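Paenibacillus xanthan lyase (Paenibacillus, PDB 6F2P) acts as a xanthan lyase, cleaving the polysaccharide by beta-elimination, probably to release terminal mannose units from its side chains. Local coordinates at residues A[224-232]-A[276-284]. Residues are numbered along the deposited sequence; the frame is centred on the assembly and turned at random.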
loop_
_atom_site.group_PDB
_atom_site.type_symbol
_atom_site.label_atom_id
_atom_site.label_comp_id
_atom_site.label_asym_id
_atom_site.label_seq_id
_atom_site.Cartn_x
_atom_site.Cartn_y
_atom_site.Cartn_z
ATOM N N ALA A 224 1.727 3.051 11.120
ATOM C CA ALA A 224 2.887 2.236 10.805
ATOM C C ALA A 224 3.659 2.021 12.097
ATOM O O ALA A 224 4.087 2.985 12.724
ATOM C CB ALA A 224 3.751 2.951 9.791
ATOM N N TYR A 225 3.834 0.770 12.508
ATOM C CA TYR A 225 4.362 0.519 13.845
ATOM C C TYR A 225 5.315 -0.666 14.016
ATOM O O TYR A 225 5.416 -1.211 15.117
ATOM C CB TYR A 225 3.220 0.408 14.868
ATOM C CG TYR A 225 3.158 1.590 15.808
ATOM C CD1 TYR A 225 4.260 1.949 16.583
ATOM C CD2 TYR A 225 2.003 2.349 15.922
ATOM C CE1 TYR A 225 4.208 3.034 17.437
ATOM C CE2 TYR A 225 1.941 3.429 16.775
ATOM C CZ TYR A 225 3.040 3.767 17.529
ATOM O OH TYR A 225 2.968 4.852 18.366
ATOM N N ASN A 226 6.024 -1.050 12.955
ATOM C CA ASN A 226 6.998 -2.131 13.056
ATOM C C ASN A 226 7.996 -1.880 14.179
ATOM O O ASN A 226 8.325 -2.786 14.945
ATOM C CB ASN A 226 7.765 -2.318 11.750
ATOM C CG ASN A 226 6.860 -2.626 10.574
ATOM O OD1 ASN A 226 5.833 -1.966 10.366
ATOM N ND2 ASN A 226 7.241 -3.634 9.789
ATOM N N GLY A 227 8.466 -0.640 14.273
ATOM C CA GLY A 227 9.485 -0.268 15.243
ATOM C C GLY A 227 8.965 -0.066 16.654
ATOM O O GLY A 227 9.725 -0.147 17.610
ATOM N N GLY A 228 7.670 0.190 16.795
ATOM C CA GLY A 228 7.092 0.379 18.112
ATOM C C GLY A 228 6.502 -0.878 18.729
ATOM O O GLY A 228 7.201 -1.663 19.370
ATOM N N TYR A 229 5.201 -1.057 18.542
ATOM C CA TYR A 229 4.498 -2.208 19.082
ATOM C C TYR A 229 4.994 -3.515 18.489
ATOM O O TYR A 229 5.226 -4.483 19.213
ATOM C CB TYR A 229 2.984 -2.058 18.888
ATOM C CG TYR A 229 2.417 -0.973 19.764
ATOM C CD1 TYR A 229 2.107 -1.224 21.097
ATOM C CD2 TYR A 229 2.236 0.315 19.282
ATOM C CE1 TYR A 229 1.610 -0.224 21.925
ATOM C CE2 TYR A 229 1.735 1.329 20.103
ATOM C CZ TYR A 229 1.425 1.052 21.424
ATOM O OH TYR A 229 0.924 2.046 22.237
ATOM N N GLY A 230 5.159 -3.548 17.172
ATOM C CA GLY A 230 5.532 -4.781 16.498
ATOM C C GLY A 230 6.852 -5.294 17.029
ATOM O O GLY A 230 7.082 -6.499 17.162
ATOM N N SER A 231 7.729 -4.350 17.327
ATOM C CA SER A 231 9.016 -4.648 17.909
ATOM C C SER A 231 8.849 -5.404 19.239
ATOM O O SER A 231 9.487 -6.439 19.454
ATOM C CB SER A 231 9.777 -3.342 18.108
ATOM O OG SER A 231 11.152 -3.587 18.291
ATOM N N GLU A 232 7.978 -4.912 20.117
ATOM C CA GLU A 232 7.781 -5.598 21.387
ATOM C C GLU A 232 7.056 -6.947 21.256
ATOM O O GLU A 232 7.340 -7.866 22.019
ATOM C CB GLU A 232 7.212 -4.681 22.500
ATOM C CG GLU A 232 5.737 -4.315 22.433
ATOM C CD GLU A 232 5.434 -2.958 23.095
ATOM O OE1 GLU A 232 5.999 -1.925 22.664
ATOM O OE2 GLU A 232 4.625 -2.917 24.045
ATOM N N LEU A 276 17.145 1.390 13.436
ATOM C CA LEU A 276 15.776 1.025 13.115
ATOM C C LEU A 276 15.109 2.280 12.611
ATOM O O LEU A 276 15.069 3.274 13.325
ATOM C CB LEU A 276 15.065 0.505 14.359
ATOM C CG LEU A 276 13.644 -0.032 14.182
ATOM C CD1 LEU A 276 13.596 -1.098 13.114
ATOM C CD2 LEU A 276 13.126 -0.583 15.511
ATOM N N MET A 277 14.606 2.250 11.382
ATOM C CA MET A 277 14.068 3.455 10.742
ATOM C C MET A 277 12.926 4.098 11.522
ATOM O O MET A 277 11.935 3.445 11.847
ATOM C CB MET A 277 13.619 3.152 9.311
ATOM C CG MET A 277 14.755 2.758 8.396
ATOM S SD MET A 277 14.220 2.525 6.696
ATOM C CE MET A 277 15.774 2.030 5.970
ATOM N N ASP A 278 13.075 5.387 11.809
ATOM C CA ASP A 278 12.114 6.119 12.634
ATOM C C ASP A 278 10.700 6.167 12.058
ATOM O O ASP A 278 9.728 6.329 12.797
ATOM C CB ASP A 278 12.612 7.542 12.868
ATOM C CG ASP A 278 13.817 7.594 13.780
ATOM O OD1 ASP A 278 13.931 6.722 14.668
ATOM O OD2 ASP A 278 14.650 8.507 13.606
ATOM N N MET A 279 10.581 6.027 10.740
ATOM C CA MET A 279 9.281 6.160 10.107
ATOM C C MET A 279 8.334 5.016 10.470
ATOM O O MET A 279 7.126 5.140 10.294
ATOM C CB MET A 279 9.420 6.304 8.597
ATOM C CG MET A 279 9.829 5.040 7.860
ATOM S SD MET A 279 9.995 5.366 6.091
ATOM C CE MET A 279 10.370 3.725 5.466
ATOM N N VAL A 280 8.871 3.912 10.989
ATOM C CA VAL A 280 8.013 2.827 11.460
ATOM C C VAL A 280 7.944 2.738 12.978
ATOM O O VAL A 280 7.432 1.749 13.508
ATOM C CB VAL A 280 8.436 1.430 10.922
ATOM C CG1 VAL A 280 8.447 1.413 9.396
ATOM C CG2 VAL A 280 9.781 1.005 11.493
ATOM N N ARG A 281 8.453 3.751 13.678
ATOM C CA ARG A 281 8.493 3.690 15.134
ATOM C C ARG A 281 7.396 4.521 15.796
ATOM O O ARG A 281 7.360 4.654 17.026
ATOM C CB ARG A 281 9.876 4.075 15.666
ATOM C CG ARG A 281 10.984 3.183 15.152
ATOM C CD ARG A 281 12.268 3.322 15.949
ATOM N NE ARG A 281 12.701 4.708 16.114
ATOM C CZ ARG A 281 12.716 5.356 17.281
ATOM N NH1 ARG A 281 12.324 4.742 18.387
ATOM N NH2 ARG A 281 13.127 6.618 17.346
ATOM N N GLY A 282 6.486 5.046 14.981
ATOM C CA GLY A 282 5.364 5.821 15.484
ATOM C C GLY A 282 5.762 6.876 16.496
ATOM O O GLY A 282 6.747 7.605 16.300
ATOM N N ARG A 283 5.021 6.938 17.601
ATOM C CA ARG A 283 5.240 7.990 18.593
ATOM C C ARG A 283 6.572 7.857 19.322
ATOM O O ARG A 283 6.999 8.778 20.020
ATOM C CB ARG A 283 4.090 8.055 19.597
ATOM C CG ARG A 283 4.088 6.974 20.662
ATOM C CD ARG A 283 2.835 7.109 21.520
ATOM N NE ARG A 283 2.884 6.234 22.681
ATOM C CZ ARG A 283 2.322 5.030 22.740
ATOM N NH1 ARG A 283 1.648 4.559 21.702
ATOM N NH2 ARG A 283 2.429 4.298 23.845
ATOM N N GLU A 284 7.246 6.728 19.139
ATOM C CA GLU A 284 8.475 6.464 19.876
ATOM C C GLU A 284 9.689 7.252 19.413
ATOM O O GLU A 284 10.750 7.176 20.033
ATOM C CB GLU A 284 8.764 4.975 19.894
ATOM C CG GLU A 284 7.615 4.208 20.492
ATOM C CD GLU A 284 7.986 2.789 20.794
ATOM O OE1 GLU A 284 9.197 2.483 20.706
ATOM O OE2 GLU A 284 7.075 1.988 21.120
HETATM O O HOH W 1 5.241 5.329 12.293
HETATM O O HOH W 2 11.256 2.173 18.776
HETATM O O HOH W 3 1.069 1.938 24.997
#
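Arg283 passes the Tyr225 hydroxyl on its way to Tyr229. Its CB sits 3.6 Å from Tyr225 OH. CG, set between the backbone N and the carbonyl carbon (chi1 77°), comes closer to that hydroxyl, at 3.3 Å, and CD is moving off along an extended chain. NE then pairs with Glu400. NH1 donates to Tyr229 OH over 2.7 Å, the oxygen lying in the guanidinium plane at the edge of the group, while the tyrosine ring is turned 54° from that plane; NH1 also forms a salt bridge with Glu395. NH2 donates a hydrogen bond to a water that is also hydrogen-bonded to Tyr229 OH.

Both segments lie in the N-terminal alpha-helical domain of a family 8 polysaccharide lyase, where the loop before helix 229-244, with Gly228 as N-cap, meets the loop leading to helix 292-307. Glu395 and Glu400 come from the super-sandwich domain, so the contact lies where the two domains meet, consistent with the substrate cleft of this family.

Tyr225 OH accepts from Arg283 N in a nearly straight bond (3.0 Å, 171°) and is also hydrogen-bonded to Glu395. A phenylalanine here would probably leave Arg283 N without its acceptor and Glu395 without one partner. Tyr229 CD2 lies over the centre of the Tyr225 ring, 3.6 Å above its plane. Deeper in, Gly227 N donates to Val280 O at 2.7 Å, and one water links Ala224 O, Met279 O and Gly282 N.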